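Fe(2+) transporter FeoB (Methanocaldococcus jannaschii, PDB 2WJI) probably moves ferrous iron across the cell membrane in a GTP-driven uptake system, its N-terminal G domain, the part described here, binding and exchanging guanine nucleotide. Local coordinates at residues S17-F20 with N21-G25; N87-A91 with T92-R96. All coordinates share one frame; numbering follows the deposited sequence.

Contact 1 of 2, residues S17-F20 with N21-G25; sequences STIF and NALTG. With MG (magnesium ion), chain D; GNP (phosphoaminophosphonic acid-guanylate ester), chain C.
Phe20 and Thr24 meet one turn apart near the C-terminal end of helix 16-24, the helix that follows the P-loop of this FeoB G domain; Ser17, in the first turn of the helix, is the last residue of the P-loop motif and of the GTP-binding segment. Backbone bonds link the two halves: Asn21 N gives a nearly straight bond to Ser17 O (2.8 Å), and Ala22 N and Leu23 N reach Thr18 O and Ile19 O. Phe20 O takes two donors from one residue, Thr24 N at 3.0 Å and Thr24 OG1 at 2.7 Å, the hydroxyl coming from above the carbonyl plane. With chi1 at 67°, Thr24 OG1 sits between its own N and carbonyl carbon, turned back toward the preceding turn; it also lies over one face of the Phe20 ring, near the rim, and bonds Glu26 N beyond the helix. A valine here would probably cost Phe20 O its hydroxyl donor and leave Glu26 N without its partner in the hydroxyl. Apolar packing follows the helix side: Ile19 CG2 and Leu23 CD1 (3.7 Å) lie side by side; Ile19 also touches Leu155 and Leu23 touches Lys156, both of helix 152-162. A water joins Thr18 O to Asn21 OD1, while Asn21 ND2 bonds Glu26 O. At the nucleotide, Ser17 N and Thr18 N donate to the beta- and alpha-phosphate oxygens O2B and O1A. The magnesium is six-coordinate, held by one oxygen each from the beta- and gamma-phosphates, three waters and Ser17 OG at 2.4 Å.

Contact 2 of 2, residues N87-A91 with T92-R96; sequences NIVDA and TALER
The turn from strand 84-90 into helix 94-106, the first connection of a beta-alpha-beta unit in the G domain, is built round Asp90. A type I beta turn runs from Asp90 to Ala93, closed by Ala93 N on Asp90 O at 3.0 Å; the donor stands well above the carbonyl plane. The Asp90 carboxylate folds over the same turn. Its CG lies anti to the backbone N (chi1 -177°), which places OD1 within reach of both polar groups of Thr92: the amide N at 2.9 Å and the hydroxyl OG1, also at 2.9 Å. Both donors come from the same face of the carboxylate, out of its plane. The bond from Thr92 N to OD1 makes an Asx turn; the hydroxyl adds a second donor on the same oxygen. On Thr92, OG1 is set between its N and carbonyl carbon (chi1 68°), directed back at the aspartate. Leu94 CD1 packs against the backbone of the turn, at Asp90 O (3.4 Å) and Ala91 CA, and lies 4.2 Å from Val89 CG2, the apolar pair; Val89 and Leu94 both touch Leu115 of strand 111-116. A water accepts from Leu94 N and donates to Ala91 O, bridging the turn to the first residue of the helix beyond N-cap Ala93. Arg96 lays a guanidinium face over Ala93 CB, near the rim, while its NH2 stays 4.3 Å from Asp90 OD2, beyond a salt bridge. Asp90 also touches Lys117, which bonds the nucleotide. With two donors on OD1 and Lys117 and Arg96 nearby, Asp90 is likely to stay ionised, its charge probably lying next to that of the nucleotide-binding lysine.

From the N terminus, strand 3-9 leads through the P-loop into helix 16-24, where contact 1 spans successive helical turns. The chain then makes strands 42-47 and 50-56 and helix 68-80 before strand 84-90 runs into contact 2, which closes the tight turn ahead of helix 94-106. The contacts are in series: each is local, and neither nests in nor crosses the other. Their centres lie about 18 Å apart, yet they touch where Ile19 CD1 packs on Ile88 CG2 at 3.8 Å, setting helix 16-24 against strand 84-90. Contact 1 lies at the phosphate and magnesium end of the nucleotide site, while contact 2 borders it through the loop after strand 111-116.

Contact 1 of 2, residues S17-F20 with N21-G25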
loop_
_atom_site.group_PDB
_atom_site.type_symbol
_atom_site.label_atom_id
_atom_site.label_comp_id
_atom_site.label_asym_id
_atom_site.label_seq_id
_atom_site.Cartn_x
_atom_site.Cartn_y
_atom_site.Cartn_z
ATOM N N SER A 17 -2.841 0.549 8.517
ATOM C CA SER A 17 -2.350 -0.048 9.759
ATOM C C SER A 17 -2.618 -1.549 9.813
ATOM O O SER A 17 -1.763 -2.315 10.257
ATOM C CB SER A 17 -2.983 0.626 10.976
ATOM O OG SER A 17 -2.430 1.907 11.189
ATOM N N THR A 18 -3.806 -1.955 9.369
ATOM C CA THR A 18 -4.192 -3.367 9.330
ATOM C C THR A 18 -3.185 -4.169 8.502
ATOM O O THR A 18 -2.735 -5.247 8.904
ATOM C CB THR A 18 -5.608 -3.545 8.740
ATOM O OG1 THR A 18 -6.558 -2.839 9.547
ATOM C CG2 THR A 18 -6.004 -5.023 8.690
ATOM N N ILE A 19 -2.821 -3.627 7.346
ATOM C CA ILE A 19 -1.840 -4.272 6.487
ATOM C C ILE A 19 -0.432 -4.204 7.082
ATOM O O ILE A 19 0.306 -5.183 7.031
ATOM C CB ILE A 19 -1.892 -3.702 5.056
ATOM C CG1 ILE A 19 -3.153 -4.222 4.359
ATOM C CG2 ILE A 19 -0.628 -4.065 4.276
ATOM C CD1 ILE A 19 -3.581 -3.422 3.144
ATOM N N PHE A 20 -0.072 -3.064 7.669
ATOM C CA PHE A 20 1.221 -2.932 8.336
ATOM C C PHE A 20 1.398 -3.991 9.433
ATOM O O PHE A 20 2.408 -4.698 9.447
ATOM C CB PHE A 20 1.403 -1.519 8.904
ATOM C CG PHE A 20 2.733 -1.289 9.559
ATOM C CD1 PHE A 20 3.838 -0.906 8.807
ATOM C CD2 PHE A 20 2.882 -1.439 10.928
ATOM C CE1 PHE A 20 5.063 -0.684 9.413
ATOM C CE2 PHE A 20 4.109 -1.227 11.537
ATOM C CZ PHE A 20 5.199 -0.843 10.777
ATOM N N ASN A 21 0.426 -4.113 10.340
ATOM C CA ASN A 21 0.475 -5.172 11.358
ATOM C C ASN A 21 0.568 -6.564 10.750
ATOM O O ASN A 21 1.362 -7.392 11.188
ATOM C CB ASN A 21 -0.755 -5.134 12.277
ATOM C CG ASN A 21 -1.005 -6.484 12.973
ATOM O OD1 ASN A 21 -1.884 -7.252 12.572
ATOM N ND2 ASN A 21 -0.217 -6.779 14.004
ATOM N N ALA A 22 -0.258 -6.825 9.743
ATOM C CA ALA A 22 -0.279 -8.124 9.088
ATOM C C ALA A 22 1.067 -8.506 8.468
ATOM O O ALA A 22 1.482 -9.665 8.536
ATOM C CB ALA A 22 -1.386 -8.171 8.035
ATOM N N LEU A 23 1.740 -7.534 7.863
ATOM C CA LEU A 23 3.024 -7.790 7.202
ATOM C C LEU A 23 4.161 -7.957 8.197
ATOM O O LEU A 23 5.002 -8.837 8.046
ATOM C CB LEU A 23 3.380 -6.642 6.248
ATOM C CG LEU A 23 2.634 -6.524 4.917
ATOM C CD1 LEU A 23 2.870 -5.147 4.309
ATOM C CD2 LEU A 23 3.042 -7.635 3.959
ATOM N N THR A 24 4.184 -7.090 9.204
ATOM C CA THR A 24 5.347 -6.929 10.067
ATOM C C THR A 24 5.172 -7.542 11.452
ATOM O O THR A 24 6.157 -7.763 12.165
ATOM C CB THR A 24 5.666 -5.442 10.251
ATOM O OG1 THR A 24 4.612 -4.826 11.000
ATOM C CG2 THR A 24 5.774 -4.759 8.904
ATOM N N GLY A 25 3.923 -7.805 11.831
ATOM C CA GLY A 25 3.615 -8.355 13.141
ATOM C C GLY A 25 3.653 -7.314 14.247
ATOM O O GLY A 25 3.579 -7.650 15.431
HETATM MG MG MG D . -3.529 3.855 10.351
HETATM P PG GNP C . -5.711 5.932 8.912
HETATM O O1G GNP C . -4.325 5.683 9.414
HETATM O O2G GNP C . -5.753 6.733 7.623
HETATM O O3G GNP C . -6.356 6.622 10.090
HETATM N N3B GNP C . -6.485 4.548 8.671
HETATM P PB GNP C . -5.889 3.179 8.090
HETATM O O1B GNP C . -5.640 3.326 6.643
HETATM O O2B GNP C . -4.729 2.805 8.898
HETATM O O3A GNP C . -6.952 2.080 8.256
HETATM P PA GNP C . -6.992 0.960 9.324
HETATM O O1A GNP C . -6.098 -0.148 8.900
HETATM O O2A GNP C . -6.783 1.490 10.691
HETATM O "O5'" GNP C . -8.454 0.402 9.252
HETATM C "C5'" GNP C . -9.526 1.276 8.925
HETATM C "C4'" GNP C . -10.845 0.535 9.043
HETATM O "O4'" GNP C . -11.050 -0.332 7.895
HETATM C "C3'" GNP C . -10.967 -0.354 10.276
HETATM O "O3'" GNP C . -12.320 -0.363 10.716
HETATM C "C2'" GNP C . -10.594 -1.716 9.730
HETATM O "O2'" GNP C . -11.190 -2.762 10.467
HETATM C "C1'" GNP C . -11.232 -1.649 8.351
HETATM N N9 GNP C . -10.613 -2.594 7.436
HETATM C C8 GNP C . -9.266 -2.770 7.221
HETATM N N7 GNP C . -9.012 -3.709 6.350
HETATM C C5 GNP C . -10.267 -4.191 5.977
HETATM C C6 GNP C . -10.628 -5.213 5.065
HETATM O O6 GNP C . -9.882 -5.930 4.379
HETATM N N1 GNP C . -12.013 -5.385 4.985
HETATM C C2 GNP C . -12.937 -4.656 5.701
HETATM N N2 GNP C . -14.231 -4.963 5.493
HETATM N N3 GNP C . -12.608 -3.692 6.555
HETATM C C4 GNP C . -11.264 -3.516 6.645
HETATM O O HOH W 1 -3.794 -6.907 10.726
HETATM O O HOH W 2 -5.267 3.244 12.020
HETATM O O HOH W 3 -2.606 4.860 12.131
HETATM O O HOH W 4 -1.618 3.887 9.017
#

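Contact 2 of 2, residues N87-A91 with T92-R96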
loop_
_atom_site.group_PDB
_atom_site.type_symbol
_atom_site.label_atom_id
_atom_site.label_comp_id
_atom_site.label_asym_id
_atom_site.label_seq_id
_atom_site.Cartn_x
_atom_site.Cartn_y
_atom_site.Cartn_z
ATOM N N ASN A 87 0.712 1.274 -2.890
ATOM C CA ASN A 87 -0.445 2.155 -2.819
ATOM C C ASN A 87 -1.665 1.325 -2.434
ATOM O O ASN A 87 -2.165 0.506 -3.225
ATOM C CB ASN A 87 -0.638 2.886 -4.153
ATOM C CG ASN A 87 -1.831 3.835 -4.154
ATOM O OD1 ASN A 87 -2.287 4.319 -3.107
ATOM N ND2 ASN A 87 -2.338 4.113 -5.350
ATOM N N ILE A 88 -2.114 1.511 -1.197
ATOM C CA ILE A 88 -3.256 0.756 -0.689
ATOM C C ILE A 88 -4.529 1.500 -1.034
ATOM O O ILE A 88 -4.667 2.689 -0.730
ATOM C CB ILE A 88 -3.162 0.537 0.828
ATOM C CG1 ILE A 88 -1.914 -0.300 1.142
ATOM C CG2 ILE A 88 -4.435 -0.141 1.347
ATOM C CD1 ILE A 88 -1.423 -0.180 2.566
ATOM N N VAL A 89 -5.446 0.802 -1.691
ATOM C CA VAL A 89 -6.691 1.398 -2.148
ATOM C C VAL A 89 -7.900 0.591 -1.668
ATOM O O VAL A 89 -7.828 -0.632 -1.518
ATOM C CB VAL A 89 -6.708 1.521 -3.689
ATOM C CG1 VAL A 89 -5.435 2.206 -4.181
ATOM C CG2 VAL A 89 -6.854 0.167 -4.330
ATOM N N ASP A 90 -9.004 1.290 -1.415
ATOM C CA ASP A 90 -10.237 0.657 -0.956
ATOM C C ASP A 90 -11.024 0.197 -2.172
ATOM O O ASP A 90 -11.401 1.010 -3.014
ATOM C CB ASP A 90 -11.050 1.653 -0.119
ATOM C CG ASP A 90 -12.335 1.050 0.461
ATOM O OD1 ASP A 90 -12.727 -0.078 0.082
ATOM O OD2 ASP A 90 -12.965 1.729 1.306
ATOM N N ALA A 91 -11.259 -1.112 -2.270
ATOM C CA ALA A 91 -11.992 -1.680 -3.401
ATOM C C ALA A 91 -13.394 -1.097 -3.539
ATOM O O ALA A 91 -13.965 -1.121 -4.626
ATOM C CB ALA A 91 -12.071 -3.189 -3.288
ATOM N N THR A 92 -13.950 -0.586 -2.442
ATOM C CA THR A 92 -15.313 -0.039 -2.481
ATOM C C THR A 92 -15.375 1.471 -2.732
ATOM O O THR A 92 -16.456 2.064 -2.707
ATOM C CB THR A 92 -16.123 -0.369 -1.204
ATOM O OG1 THR A 92 -15.562 0.327 -0.083
ATOM C CG2 THR A 92 -16.127 -1.872 -0.948
ATOM N N ALA A 93 -14.222 2.095 -2.959
ATOM C CA ALA A 93 -14.193 3.520 -3.284
ATOM C C ALA A 93 -13.062 3.809 -4.258
ATOM O O ALA A 93 -12.186 4.632 -3.990
ATOM C CB ALA A 93 -14.045 4.364 -2.020
ATOM N N LEU A 94 -13.096 3.141 -5.403
ATOM C CA LEU A 94 -11.958 3.157 -6.317
ATOM C C LEU A 94 -11.687 4.545 -6.893
ATOM O O LEU A 94 -10.552 5.016 -6.851
ATOM C CB LEU A 94 -12.161 2.145 -7.441
ATOM C CG LEU A 94 -10.982 1.203 -7.648
ATOM C CD1 LEU A 94 -10.587 0.606 -6.306
ATOM C CD2 LEU A 94 -11.334 0.114 -8.648
ATOM N N GLU A 95 -12.724 5.196 -7.418
ATOM C CA GLU A 95 -12.565 6.502 -8.063
ATOM C C GLU A 95 -11.899 7.509 -7.136
ATOM O O GLU A 95 -10.971 8.213 -7.537
ATOM C CB GLU A 95 -13.909 7.051 -8.564
ATOM C CG GLU A 95 -13.774 8.348 -9.362
ATOM C CD GLU A 95 -15.098 8.852 -9.936
ATOM O OE1 GLU A 95 -16.163 8.625 -9.312
ATOM O OE2 GLU A 95 -15.067 9.484 -11.015
ATOM N N ARG A 96 -12.367 7.570 -5.894
ATOM C CA ARG A 96 -11.771 8.455 -4.896
ATOM C C ARG A 96 -10.279 8.201 -4.665
ATOM O O ARG A 96 -9.496 9.139 -4.529
ATOM C CB ARG A 96 -12.501 8.326 -3.565
ATOM C CG ARG A 96 -11.846 9.123 -2.452
ATOM C CD ARG A 96 -12.619 9.010 -1.161
ATOM N NE ARG A 96 -12.321 7.781 -0.437
ATOM C CZ ARG A 96 -13.216 7.138 0.307
ATOM N NH1 ARG A 96 -14.450 7.607 0.396
ATOM N NH2 ARG A 96 -12.886 6.025 0.948
HETATM O O HOH W 5 -15.034 1.007 -6.087
#